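Long-range contacts in LAIR1 ecotodomain from MGD21 antibody (Homo sapiens, PDB 7JZK), which binds the V2 domain of a Plasmodium RIFIN, as an immunoglobulin-fold LAIR1 ectodomain taken from a malaria antibody: residues 73-78 with 92-97; 8-13 with 22-27; 1-6 with 80-85; 30-35 with 57-62. All blocks are in the same frame, centred on the assembly; numbering follows the deposited sequence.

All four contacts belong to one immunoglobulin beta sandwich. Interactions 1 and 2 are antiparallel strand pairings with regular backbone hydrogen bonds, one in each sheet. They meet in the interior through the Cys26-Cys78 disulfide and the Phe24 and Phe76 rings, although interaction 1 lies largely at the surface and interaction 2 is partly buried. Interaction 3 continues along strand 74-82 to the far end of the domain, where one tyrosine hydroxyl bond and the packing of Leu3 and Pro6 hold the N-terminal segment. Interaction 4, close to interaction 3, joins the two sheets across their interior with no hydrogen bond between its segments; there, packing replaces strand pairing.

Interaction 1: 73-78 with 92-97; sequences AGLFRC and YLELVV
Gly74 O is the best-held polar atom, held by one nearly straight hydrogen bond from the amide of Leu95 (N to O 2.8 Å, 176° at the hydrogen) and one CA-H...O contact from Glu94. Gly74 N returns a bond of 3.0 Å to Leu95 O, arriving in the carbonyl plane on a lone pair of that oxygen. The same reciprocal pattern recurs where Phe76 N meets Leu93 O and Leu93 N meets Phe76 O, both at 2.9 Å. Between these two hydrogen-bonded pairs stands the non-hydrogen-bonded pair Leu75-Glu94.

On the face of Leu75, the Tyr92 ring is sandwiched. Leu75 CD2 lies over one side, while Arg77 CD covers the opposite side, 3.7 Å from the centroid of the Tyr92 ring in a CH-pi contact. Arg77 CG takes the crowded position between N and C (chi1 82°), and the extended chain then carries the guanidinium along the phenol, their planes only 11° apart. Tyr92 OH sits 3.2 Å above the plane of the Arg77 guanidinium, where no N-H points at it; the charge is paired instead with Glu38. On the other face, Phe76 CE1 touches Leu95 CB at 3.9 Å, the two side chains pointing the same way. This is the antiparallel hairpin of the F and G strands of an immunoglobulin domain.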
loop_
_atom_site.group_PDB
_atom_site.type_symbol
_atom_site.label_atom_id
_atom_site.label_comp_id
_atom_site.label_asym_id
_atom_site.label_seq_id
_atom_site.Cartn_x
_atom_site.Cartn_y
_atom_site.Cartn_z
ATOM N N ALA A 73 -13.522 -11.123 -6.030
ATOM C CA ALA A 73 -14.320 -11.932 -5.112
ATOM C C ALA A 73 -13.590 -12.135 -3.784
ATOM O O ALA A 73 -12.358 -12.236 -3.735
ATOM C CB ALA A 73 -14.643 -13.287 -5.747
ATOM N N GLY A 74 -14.358 -12.187 -2.680
ATOM C CA GLY A 74 -13.697 -12.454 -1.421
ATOM C C GLY A 74 -14.176 -11.514 -0.332
ATOM O O GLY A 74 -15.234 -10.899 -0.433
ATOM N N LEU A 75 -13.379 -11.367 0.715
ATOM C CA LEU A 75 -13.747 -10.580 1.882
ATOM C C LEU A 75 -13.266 -9.124 1.848
ATOM O O LEU A 75 -12.176 -8.832 1.366
ATOM C CB LEU A 75 -13.217 -11.286 3.130
ATOM C CG LEU A 75 -13.999 -12.482 3.712
ATOM C CD1 LEU A 75 -14.504 -13.476 2.704
ATOM C CD2 LEU A 75 -13.208 -13.165 4.788
ATOM N N PHE A 76 -14.110 -8.222 2.373
ATOM C CA PHE A 76 -13.870 -6.786 2.505
ATOM C C PHE A 76 -14.378 -6.331 3.870
ATOM O O PHE A 76 -15.340 -6.889 4.396
ATOM C CB PHE A 76 -14.585 -5.943 1.419
ATOM C CG PHE A 76 -14.140 -6.242 0.004
ATOM C CD1 PHE A 76 -14.693 -7.310 -0.704
ATOM C CD2 PHE A 76 -13.178 -5.447 -0.631
ATOM C CE1 PHE A 76 -14.295 -7.581 -2.005
ATOM C CE2 PHE A 76 -12.781 -5.713 -1.937
ATOM C CZ PHE A 76 -13.335 -6.784 -2.623
ATOM N N ARG A 77 -13.746 -5.306 4.448
ATOM C CA ARG A 77 -14.238 -4.768 5.719
ATOM C C ARG A 77 -13.763 -3.328 5.870
ATOM O O ARG A 77 -12.846 -2.887 5.181
ATOM C CB ARG A 77 -13.788 -5.616 6.909
ATOM C CG ARG A 77 -12.387 -5.321 7.389
ATOM C CD ARG A 77 -12.025 -6.269 8.489
ATOM N NE ARG A 77 -10.624 -6.158 8.879
ATOM C CZ ARG A 77 -10.089 -6.835 9.898
ATOM N NH1 ARG A 77 -10.845 -7.663 10.618
ATOM N NH2 ARG A 77 -8.811 -6.679 10.215
ATOM N N CYS A 78 -14.396 -2.594 6.774
ATOM C CA CYS A 78 -14.086 -1.181 6.933
ATOM C C CYS A 78 -13.393 -0.922 8.257
ATOM O O CYS A 78 -13.549 -1.660 9.236
ATOM C CB CYS A 78 -15.334 -0.290 6.847
ATOM S SG CYS A 78 -16.410 -0.590 5.415
ATOM N N TYR A 92 -16.375 -8.802 8.366
ATOM C CA TYR A 92 -16.090 -9.056 6.959
ATOM C C TYR A 92 -17.377 -9.283 6.185
ATOM O O TYR A 92 -18.341 -9.852 6.688
ATOM C CB TYR A 92 -15.188 -10.291 6.771
ATOM C CG TYR A 92 -13.718 -10.034 7.027
ATOM C CD1 TYR A 92 -13.121 -10.476 8.192
ATOM C CD2 TYR A 92 -12.942 -9.320 6.137
ATOM C CE1 TYR A 92 -11.786 -10.229 8.463
ATOM C CE2 TYR A 92 -11.594 -9.068 6.395
ATOM C CZ TYR A 92 -11.022 -9.526 7.564
ATOM O OH TYR A 92 -9.702 -9.297 7.878
ATOM N N LEU A 93 -17.337 -8.891 4.924
ATOM C CA LEU A 93 -18.410 -9.017 3.955
ATOM C C LEU A 93 -17.853 -9.813 2.783
ATOM O O LEU A 93 -16.777 -9.476 2.273
ATOM C CB LEU A 93 -18.829 -7.630 3.471
ATOM C CG LEU A 93 -20.119 -7.402 2.698
ATOM C CD1 LEU A 93 -21.289 -7.452 3.650
ATOM C CD2 LEU A 93 -20.069 -6.069 1.969
ATOM N N GLU A 94 -18.556 -10.873 2.358
ATOM C CA GLU A 94 -18.101 -11.697 1.241
ATOM C C GLU A 94 -18.751 -11.227 -0.055
ATOM O O GLU A 94 -19.977 -11.204 -0.170
ATOM C CB GLU A 94 -18.413 -13.177 1.435
ATOM C CG GLU A 94 -17.762 -14.089 0.369
ATOM C CD GLU A 94 -18.157 -15.547 0.533
ATOM O OE1 GLU A 94 -17.295 -16.431 0.404
ATOM O OE2 GLU A 94 -19.339 -15.816 0.820
ATOM N N LEU A 95 -17.930 -10.895 -1.041
ATOM C CA LEU A 95 -18.389 -10.544 -2.372
ATOM C C LEU A 95 -18.316 -11.790 -3.236
ATOM O O LEU A 95 -17.256 -12.419 -3.339
ATOM C CB LEU A 95 -17.538 -9.427 -2.976
ATOM C CG LEU A 95 -17.704 -9.257 -4.488
ATOM C CD1 LEU A 95 -19.081 -8.698 -4.789
ATOM C CD2 LEU A 95 -16.628 -8.367 -5.069
ATOM N N VAL A 96 -19.440 -12.147 -3.840
ATOM C CA VAL A 96 -19.529 -13.286 -4.733
ATOM C C VAL A 96 -19.728 -12.733 -6.130
ATOM O O VAL A 96 -20.581 -11.862 -6.337
ATOM C CB VAL A 96 -20.676 -14.226 -4.327
ATOM C CG1 VAL A 96 -20.764 -15.412 -5.294
ATOM C CG2 VAL A 96 -20.453 -14.709 -2.906
ATOM N N VAL A 97 -18.881 -13.167 -7.067
ATOM C CA VAL A 97 -18.980 -12.807 -8.481
ATOM C C VAL A 97 -19.389 -14.053 -9.257
ATOM O O VAL A 97 -18.830 -15.139 -9.049
ATOM C CB VAL A 97 -17.662 -12.220 -9.019
ATOM C CG1 VAL A 97 -16.515 -13.124 -8.681
ATOM C CG2 VAL A 97 -17.721 -12.036 -10.536
#

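Interaction 2: 8-13 with 22-27; sequences ISAEPG and VTFVCR
Strands 8-11 and 22-27 run antiparallel at 153°, with Ser9-Val25 and Glu11-Thr23 as hydrogen-bonded pairs and Ile8-Cys26 and Ala10-Phe24 as the non-hydrogen-bonded pairs. The bond from Val25 N to Ser9 O, 2.8 Å and 169° at the hydrogen, is the shortest of the four rungs.

Ile8 and Phe24 lie side by side. With Ile8 CG1 anti to the backbone N (chi1 169°) and a turn at chi2, CD1 comes to 3.6 Å from Phe24 CB and 4.0 Å from Cys26 SG, the sulfur joined to Cys78 of the other sheet.

The opposite face is mixed, with polar groups of Ser9, Glu11 and Arg27 arranged round the hydrocarbon of Val25. Ser9 OG receives Arg27 NH2 at 3.1 Å, with the oxygen tilted out of the guanidinium plane; Arg27 NH1 adds a weak second bond, and Ser9 OG itself gives a weak one to Val25 O. The bend of Arg27 at chi3 turns its guanidinium back over Val25, whose CG1 lies 3.8 Å above the plane of the Arg27 group. Glu11, extended beyond CG, crosses Val25 obliquely, with OE1 3.3 Å from Val25 CG2, while its OE2 forms a salt bridge with Arg62. The A-B strand pair of this immunoglobulin sandwich is two-sided: hydrocarbon beside the disulfide, and polar groups round Val25 on the other face, where Arg27 probably helps offset the Glu11 charge 4.3 Å away (NH1 to OE1).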
loop_
_atom_site.group_PDB
_atom_site.type_symbol
_atom_site.label_atom_id
_atom_site.label_comp_id
_atom_site.label_asym_id
_atom_site.label_seq_id
_atom_site.Cartn_x
_atom_site.Cartn_y
_atom_site.Cartn_z
ATOM N N ILE A 8 -20.122 -2.192 7.019
ATOM C CA ILE A 8 -19.831 -2.305 5.597
ATOM C C ILE A 8 -21.064 -2.881 4.930
ATOM O O ILE A 8 -21.669 -3.823 5.455
ATOM C CB ILE A 8 -18.589 -3.200 5.350
ATOM C CG1 ILE A 8 -18.404 -3.576 3.880
ATOM C CG2 ILE A 8 -18.603 -4.462 6.189
ATOM C CD1 ILE A 8 -17.923 -2.487 2.997
ATOM N N SER A 9 -21.431 -2.319 3.776
ATOM C CA SER A 9 -22.520 -2.851 2.964
ATOM C C SER A 9 -22.092 -2.796 1.504
ATOM O O SER A 9 -21.163 -2.075 1.150
ATOM C CB SER A 9 -23.843 -2.086 3.176
ATOM O OG SER A 9 -23.618 -0.701 3.427
ATOM N N ALA A 10 -22.775 -3.567 0.655
ATOM C CA ALA A 10 -22.496 -3.600 -0.775
ATOM C C ALA A 10 -23.769 -3.346 -1.563
ATOM O O ALA A 10 -24.820 -3.916 -1.260
ATOM C CB ALA A 10 -21.906 -4.947 -1.205
ATOM N N GLU A 11 -23.653 -2.505 -2.592
ATOM C CA GLU A 11 -24.767 -2.137 -3.452
ATOM C C GLU A 11 -24.379 -2.396 -4.902
ATOM O O GLU A 11 -23.322 -1.916 -5.357
ATOM C CB GLU A 11 -25.118 -0.658 -3.253
ATOM C CG GLU A 11 -25.134 -0.227 -1.785
ATOM C CD GLU A 11 -25.313 1.266 -1.614
ATOM O OE1 GLU A 11 -25.514 1.718 -0.461
ATOM O OE2 GLU A 11 -25.249 1.993 -2.628
ATOM N N PRO A 12 -25.218 -3.083 -5.684
ATOM C CA PRO A 12 -26.570 -3.527 -5.325
ATOM C C PRO A 12 -26.632 -4.795 -4.480
ATOM O O PRO A 12 -27.742 -5.240 -4.227
ATOM C CB PRO A 12 -27.220 -3.786 -6.685
ATOM C CG PRO A 12 -26.048 -4.225 -7.570
ATOM C CD PRO A 12 -24.854 -3.451 -7.071
ATOM N N GLY A 13 -25.511 -5.404 -4.111
ATOM C CA GLY A 13 -25.593 -6.626 -3.335
ATOM C C GLY A 13 -24.261 -7.344 -3.247
ATOM O O GLY A 13 -23.229 -6.854 -3.702
ATOM N N VAL A 22 -20.026 -2.819 -8.520
ATOM C CA VAL A 22 -20.386 -2.996 -7.114
ATOM C C VAL A 22 -19.809 -1.827 -6.333
ATOM O O VAL A 22 -18.797 -1.251 -6.723
ATOM C CB VAL A 22 -19.884 -4.350 -6.553
ATOM C CG1 VAL A 22 -18.378 -4.342 -6.380
ATOM C CG2 VAL A 22 -20.541 -4.659 -5.213
ATOM N N THR A 23 -20.489 -1.430 -5.256
ATOM C CA THR A 23 -19.988 -0.363 -4.395
ATOM C C THR A 23 -20.046 -0.781 -2.929
ATOM O O THR A 23 -21.114 -1.144 -2.420
ATOM C CB THR A 23 -20.777 0.935 -4.588
ATOM O OG1 THR A 23 -20.960 1.179 -5.988
ATOM C CG2 THR A 23 -20.008 2.101 -3.971
ATOM N N PHE A 24 -18.905 -0.692 -2.248
ATOM C CA PHE A 24 -18.832 -0.925 -0.814
ATOM C C PHE A 24 -19.021 0.406 -0.116
ATOM O O PHE A 24 -18.294 1.363 -0.394
ATOM C CB PHE A 24 -17.481 -1.535 -0.429
ATOM C CG PHE A 24 -17.235 -2.875 -1.040
ATOM C CD1 PHE A 24 -16.500 -2.993 -2.197
ATOM C CD2 PHE A 24 -17.787 -4.008 -0.484
ATOM C CE1 PHE A 24 -16.295 -4.217 -2.783
ATOM C CE2 PHE A 24 -17.578 -5.240 -1.051
ATOM C CZ PHE A 24 -16.835 -5.344 -2.212
ATOM N N VAL A 25 -19.977 0.446 0.806
ATOM C CA VAL A 25 -20.327 1.632 1.583
ATOM C C VAL A 25 -19.913 1.382 3.023
ATOM O O VAL A 25 -20.379 0.425 3.661
ATOM C CB VAL A 25 -21.828 1.957 1.494
ATOM C CG1 VAL A 25 -22.125 3.287 2.181
ATOM C CG2 VAL A 25 -22.294 1.972 0.035
ATOM N N CYS A 26 -18.999 2.213 3.503
ATOM C CA CYS A 26 -18.490 2.159 4.861
ATOM C C CYS A 26 -19.126 3.279 5.667
ATOM O O CYS A 26 -19.086 4.444 5.253
ATOM C CB CYS A 26 -16.972 2.306 4.860
ATOM S SG CYS A 26 -16.116 0.946 4.107
ATOM N N ARG A 27 -19.732 2.931 6.794
ATOM C CA ARG A 27 -20.417 3.909 7.629
ATOM C C ARG A 27 -19.836 3.918 9.027
ATOM O O ARG A 27 -19.579 2.860 9.613
ATOM C CB ARG A 27 -21.913 3.662 7.675
ATOM C CG ARG A 27 -22.597 4.186 6.431
ATOM C CD ARG A 27 -24.093 4.155 6.568
ATOM N NE ARG A 27 -24.764 3.670 5.359
ATOM C CZ ARG A 27 -24.755 2.415 4.917
ATOM N NH1 ARG A 27 -25.414 2.105 3.806
ATOM N NH2 ARG A 27 -24.080 1.467 5.564
#

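Interaction 3: 1-6 with 80-85; sequences TDLPRP and YYKSRK
Tyr80 CG occupies the crowded position between its backbone N and C (chi1 66°), a torsion that carries the phenol across to the N-terminal segment, while Leu3 (chi1 -65°, CG anti to its carbonyl carbon) reaches the other way toward the hairpin end. Tyr80 OH donates to Pro4 O at 2.6 Å, arriving in the carbonyl plane on a lone pair; it is the single hydrogen bond between the segments. Pro4 N, 3.2 Å from Tyr80 OH, has no hydrogen to share, so that closeness is packing alone.

The remainder is packing, mostly hydrocarbon, round the rim of the ring. Pro6 CB meets Tyr80 CD1 edge-on at 3.6 Å, and Leu3 CB abuts the hydroxyl, 3.4 Å from Tyr80 OH. Beyond it, the two Leu3 methyls divide: CD1 rests against Lys85, 3.5 Å from its O and 3.7 Å from its CG, whereas CD2 approaches the bent Lys82 chain, 4.1 Å from its CD. Reciprocal backbone bonds between Lys82 and Lys85 close the two-residue turn Ser83-Arg84, and Leu3 CD1 packs beside this turn. Asp2 OD1 stays 5.0 Å from Lys85 NZ, beyond a salt bridge.

The contact lays the loop leading into strand 7-11 along the far end of hairpin 74-82/85-97, with Pro29 and Val32 also touching Tyr80, while Tyr81, whose CB is directed away from segment 1-6, has its OH hydrogen-bonded to Phe105 N of the Rifin chain.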
loop_
_atom_site.group_PDB
_atom_site.type_symbol
_atom_site.label_atom_id
_atom_site.label_comp_id
_atom_site.label_asym_id
_atom_site.label_seq_id
_atom_site.Cartn_x
_atom_site.Cartn_y
_atom_site.Cartn_z
ATOM N N THR A 1 -11.543 2.927 21.963
ATOM C CA THR A 1 -12.560 2.334 22.826
ATOM C C THR A 1 -13.894 3.052 22.651
ATOM O O THR A 1 -14.944 2.427 22.489
ATOM C CB THR A 1 -12.140 2.354 24.329
ATOM O OG1 THR A 1 -12.158 3.697 24.837
ATOM C CG2 THR A 1 -10.748 1.732 24.524
ATOM N N ASP A 2 -13.839 4.381 22.630
ATOM C CA ASP A 2 -15.055 5.162 22.499
ATOM C C ASP A 2 -15.546 5.202 21.062
ATOM O O ASP A 2 -16.661 5.674 20.818
ATOM C CB ASP A 2 -14.798 6.584 22.984
ATOM C CG ASP A 2 -13.534 7.167 22.389
ATOM O OD1 ASP A 2 -12.439 6.683 22.741
ATOM O OD2 ASP A 2 -13.634 8.079 21.543
ATOM N N LEU A 3 -14.771 4.680 20.116
ATOM C CA LEU A 3 -15.174 4.764 18.718
ATOM C C LEU A 3 -16.136 3.627 18.399
ATOM O O LEU A 3 -15.809 2.460 18.639
ATOM C CB LEU A 3 -13.950 4.665 17.807
ATOM C CG LEU A 3 -12.918 5.786 17.876
ATOM C CD1 LEU A 3 -11.719 5.510 16.923
ATOM C CD2 LEU A 3 -13.620 7.105 17.560
ATOM N N PRO A 4 -17.313 3.915 17.857
ATOM C CA PRO A 4 -18.255 2.843 17.522
ATOM C C PRO A 4 -17.780 2.036 16.323
ATOM O O PRO A 4 -17.001 2.505 15.492
ATOM C CB PRO A 4 -19.568 3.586 17.224
ATOM C CG PRO A 4 -19.168 4.970 16.894
ATOM C CD PRO A 4 -17.881 5.258 17.633
ATOM N N ARG A 5 -18.264 0.804 16.234
ATOM C CA ARG A 5 -17.807 -0.072 15.171
ATOM C C ARG A 5 -18.370 0.417 13.843
ATOM O O ARG A 5 -19.547 0.780 13.776
ATOM C CB ARG A 5 -18.219 -1.527 15.435
ATOM C CG ARG A 5 -17.360 -2.553 14.655
ATOM C CD ARG A 5 -16.897 -3.701 15.516
ATOM N NE ARG A 5 -17.949 -4.694 15.651
ATOM C CZ ARG A 5 -18.007 -5.811 14.931
ATOM N NH1 ARG A 5 -17.050 -6.073 14.037
ATOM N NH2 ARG A 5 -19.011 -6.667 15.113
ATOM N N PRO A 6 -17.561 0.512 12.793
ATOM C CA PRO A 6 -18.102 0.873 11.484
ATOM C C PRO A 6 -18.820 -0.329 10.901
ATOM O O PRO A 6 -18.628 -1.462 11.342
ATOM C CB PRO A 6 -16.862 1.237 10.666
ATOM C CG PRO A 6 -15.729 0.519 11.314
ATOM C CD PRO A 6 -16.108 0.250 12.750
ATOM N N TYR A 80 -12.014 2.913 10.330
ATOM C CA TYR A 80 -11.895 4.341 10.138
ATOM C C TYR A 80 -10.970 4.905 11.193
ATOM O O TYR A 80 -10.705 4.279 12.224
ATOM C CB TYR A 80 -13.250 5.050 10.163
ATOM C CG TYR A 80 -13.964 5.008 11.487
ATOM C CD1 TYR A 80 -14.921 4.040 11.739
ATOM C CD2 TYR A 80 -13.707 5.955 12.476
ATOM C CE1 TYR A 80 -15.580 3.998 12.923
ATOM C CE2 TYR A 80 -14.356 5.914 13.669
ATOM C CZ TYR A 80 -15.294 4.935 13.895
ATOM O OH TYR A 80 -15.965 4.893 15.103
ATOM N N TYR A 81 -10.449 6.083 10.888
ATOM C CA TYR A 81 -9.516 6.780 11.756
ATOM C C TYR A 81 -10.167 8.057 12.251
ATOM O O TYR A 81 -10.630 8.863 11.451
ATOM C CB TYR A 81 -8.202 7.091 11.015
ATOM C CG TYR A 81 -7.071 7.570 11.921
ATOM C CD1 TYR A 81 -6.307 6.679 12.643
ATOM C CD2 TYR A 81 -6.771 8.922 12.059
ATOM C CE1 TYR A 81 -5.284 7.125 13.490
ATOM C CE2 TYR A 81 -5.744 9.360 12.903
ATOM C CZ TYR A 81 -5.010 8.461 13.603
ATOM O OH TYR A 81 -3.992 8.900 14.409
ATOM N N LYS A 82 -10.224 8.227 13.563
ATOM C CA LYS A 82 -10.832 9.422 14.136
ATOM C C LYS A 82 -10.264 9.682 15.521
ATOM O O LYS A 82 -10.028 8.745 16.280
ATOM C CB LYS A 82 -12.356 9.222 14.113
ATOM C CG LYS A 82 -13.259 10.425 14.216
ATOM C CD LYS A 82 -13.862 10.672 15.583
ATOM C CE LYS A 82 -15.366 10.896 15.365
ATOM N NZ LYS A 82 -16.265 10.773 16.548
ATOM N N SER A 83 -10.012 10.955 15.817
ATOM C CA SER A 83 -9.453 11.382 17.098
ATOM C C SER A 83 -8.177 10.607 17.451
ATOM O O SER A 83 -8.043 10.032 18.529
ATOM C CB SER A 83 -10.511 11.267 18.197
ATOM O OG SER A 83 -11.792 11.631 17.702
ATOM N N ARG A 84 -7.235 10.557 16.507
ATOM C CA ARG A 84 -5.908 9.953 16.724
ATOM C C ARG A 84 -5.937 8.469 17.035
ATOM O O ARG A 84 -5.067 7.970 17.737
ATOM C CB ARG A 84 -5.125 10.652 17.821
ATOM C CG ARG A 84 -5.007 12.132 17.682
ATOM C CD ARG A 84 -5.008 12.723 19.078
ATOM N NE ARG A 84 -5.911 13.854 19.160
ATOM C CZ ARG A 84 -6.567 14.205 20.255
ATOM N NH1 ARG A 84 -7.371 15.254 20.229
ATOM N NH2 ARG A 84 -6.429 13.501 21.365
ATOM N N LYS A 85 -6.956 7.753 16.592
ATOM C CA LYS A 85 -6.940 6.320 16.802
ATOM C C LYS A 85 -7.735 5.640 15.721
ATOM O O LYS A 85 -8.733 6.165 15.246
ATOM C CB LYS A 85 -7.449 5.903 18.194
ATOM C CG LYS A 85 -8.696 6.555 18.688
ATOM C CD LYS A 85 -8.737 6.405 20.215
ATOM C CE LYS A 85 -7.421 6.840 20.844
ATOM N NZ LYS A 85 -7.513 6.977 22.325
#

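Interaction 4: 30-35 with 57-62; sequences VGVQTF and SESEAR
Phe35 overlaps the methyl of Ala61: its CD1 lies 3.4 Å from Ala61 CB, and CB and CG of the same phenylalanine stand only slightly farther off. A chi1 of -105°, well off any staggered position, turns the ring so that its CE1 comes to 4.2 Å from Ser59 O, which sits near the plane of the Phe35 ring, at its edge. Both Phe35 and Ala61 direct their CB toward the other segment, into the interior between the sheets.

Nearer the start of segment 30-35, Val32 meets Ser59. Its CG2, anti to the carbonyl carbon, is 3.5 Å from Ser59 OG, an apolar methyl against a buried hydroxyl. That hydroxyl is satisfied elsewhere, by the carbonyl oxygen of Pro29, so it needs no partner in segment 30-35, and no hydrogen bond crosses this contact.

The geometry is that of an immunoglobulin sandwich: strand 34-38 belongs to the sheet of 74-82 and 85-97, strand 58-65 to the sheet of 7-11 and 22-28, and what joins them here is interior side-chain packing, with Val51 touching Val32, Phe35 and Ala61 alike. Just before Phe35, Gln33 and Thr34 both face Tyr81 in a classic beta bulge.

At the more exposed end, Val30 lays CG2 against the backbone, 3.6 Å from Ser57 C and 3.7 Å from Glu58 N. On the outward side of strand 58-65, Glu60 OE1 lies over a face of the Arg62 guanidinium in a salt bridge of charges alone, while Arg62 NH2 forms a second salt bridge, with Glu11 OE2.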
loop_
_atom_site.group_PDB
_atom_site.type_symbol
_atom_site.label_atom_id
_atom_site.label_comp_id
_atom_site.label_asym_id
_atom_site.label_seq_id
_atom_site.Cartn_x
_atom_site.Cartn_y
_atom_site.Cartn_z
ATOM N N VAL A 30 -19.765 10.737 12.879
ATOM C CA VAL A 30 -19.427 12.014 12.257
ATOM C C VAL A 30 -17.986 12.361 12.563
ATOM O O VAL A 30 -17.483 12.082 13.657
ATOM C CB VAL A 30 -20.393 13.120 12.724
ATOM C CG1 VAL A 30 -19.761 14.517 12.584
ATOM C CG2 VAL A 30 -21.698 13.052 11.936
ATOM N N GLY A 31 -17.308 12.960 11.591
ATOM C CA GLY A 31 -15.946 13.377 11.798
ATOM C C GLY A 31 -14.899 12.359 11.429
ATOM O O GLY A 31 -13.743 12.508 11.846
ATOM N N VAL A 32 -15.256 11.320 10.668
ATOM C CA VAL A 32 -14.239 10.379 10.222
ATOM C C VAL A 32 -13.230 11.135 9.373
ATOM O O VAL A 32 -13.597 11.840 8.426
ATOM C CB VAL A 32 -14.866 9.229 9.419
ATOM C CG1 VAL A 32 -13.769 8.389 8.782
ATOM C CG2 VAL A 32 -15.753 8.369 10.290
ATOM N N GLN A 33 -11.951 11.005 9.717
ATOM C CA GLN A 33 -10.918 11.578 8.864
ATOM C C GLN A 33 -10.659 10.690 7.663
ATOM O O GLN A 33 -10.712 11.152 6.520
ATOM C CB GLN A 33 -9.636 11.765 9.652
ATOM C CG GLN A 33 -9.850 12.472 10.950
ATOM C CD GLN A 33 -8.547 12.791 11.603
ATOM O OE1 GLN A 33 -7.496 12.817 10.945
ATOM N NE2 GLN A 33 -8.586 13.018 12.907
ATOM N N THR A 34 -10.439 9.399 7.902
ATOM C CA THR A 34 -10.132 8.489 6.816
ATOM C C THR A 34 -10.909 7.192 6.994
ATOM O O THR A 34 -10.977 6.643 8.098
ATOM C CB THR A 34 -8.632 8.163 6.768
ATOM O OG1 THR A 34 -7.865 9.358 6.932
ATOM C CG2 THR A 34 -8.298 7.630 5.432
ATOM N N PHE A 35 -11.465 6.700 5.896
ATOM C CA PHE A 35 -11.993 5.348 5.815
ATOM C C PHE A 35 -10.993 4.479 5.062
ATOM O O PHE A 35 -10.496 4.887 4.007
ATOM C CB PHE A 35 -13.319 5.331 5.066
ATOM C CG PHE A 35 -14.488 5.160 5.944
ATOM C CD1 PHE A 35 -15.390 6.192 6.118
ATOM C CD2 PHE A 35 -14.663 3.988 6.643
ATOM C CE1 PHE A 35 -16.481 6.039 6.959
ATOM C CE2 PHE A 35 -15.731 3.823 7.474
ATOM C CZ PHE A 35 -16.651 4.848 7.635
ATOM N N SER A 57 -25.178 12.383 12.815
ATOM C CA SER A 57 -24.437 11.362 13.542
ATOM C C SER A 57 -23.835 10.255 12.675
ATOM O O SER A 57 -23.152 9.385 13.226
ATOM C CB SER A 57 -25.335 10.715 14.611
ATOM O OG SER A 57 -26.434 10.052 14.011
ATOM N N GLU A 58 -24.010 10.281 11.348
ATOM C CA GLU A 58 -23.543 9.182 10.506
ATOM C C GLU A 58 -22.885 9.693 9.230
ATOM O O GLU A 58 -23.493 10.443 8.461
ATOM C CB GLU A 58 -24.698 8.238 10.165
ATOM C CG GLU A 58 -25.059 7.392 11.371
ATOM C CD GLU A 58 -25.835 6.138 11.046
ATOM O OE1 GLU A 58 -25.941 5.781 9.847
ATOM O OE2 GLU A 58 -26.348 5.521 12.008
ATOM N N SER A 59 -21.637 9.247 9.000
ATOM C CA SER A 59 -20.884 9.600 7.799
ATOM C C SER A 59 -20.486 8.338 7.068
ATOM O O SER A 59 -20.389 7.255 7.660
ATOM C CB SER A 59 -19.612 10.438 8.089
ATOM O OG SER A 59 -18.635 9.711 8.813
ATOM N N GLU A 60 -20.246 8.489 5.775
ATOM C CA GLU A 60 -19.990 7.325 4.963
ATOM C C GLU A 60 -18.919 7.640 3.938
ATOM O O GLU A 60 -18.578 8.798 3.688
ATOM C CB GLU A 60 -21.262 6.845 4.258
ATOM C CG GLU A 60 -21.609 7.666 3.040
ATOM C CD GLU A 60 -22.760 7.078 2.244
ATOM O OE1 GLU A 60 -22.867 7.376 1.030
ATOM O OE2 GLU A 60 -23.550 6.306 2.832
ATOM N N ALA A 61 -18.382 6.567 3.372
ATOM C CA ALA A 61 -17.412 6.632 2.296
ATOM C C ALA A 61 -17.714 5.476 1.364
ATOM O O ALA A 61 -18.120 4.397 1.811
ATOM C CB ALA A 61 -15.974 6.549 2.803
ATOM N N ARG A 62 -17.511 5.701 0.072
ATOM C CA ARG A 62 -17.889 4.737 -0.943
ATOM C C ARG A 62 -16.656 4.314 -1.733
ATOM O O ARG A 62 -15.863 5.165 -2.154
ATOM C CB ARG A 62 -18.926 5.374 -1.863
ATOM C CG ARG A 62 -20.148 5.805 -1.087
ATOM C CD ARG A 62 -21.340 6.105 -1.960
ATOM N NE ARG A 62 -22.394 5.194 -1.550
ATOM C CZ ARG A 62 -23.686 5.398 -1.729
ATOM N NH1 ARG A 62 -24.116 6.507 -2.322
ATOM N NH2 ARG A 62 -24.549 4.482 -1.303
#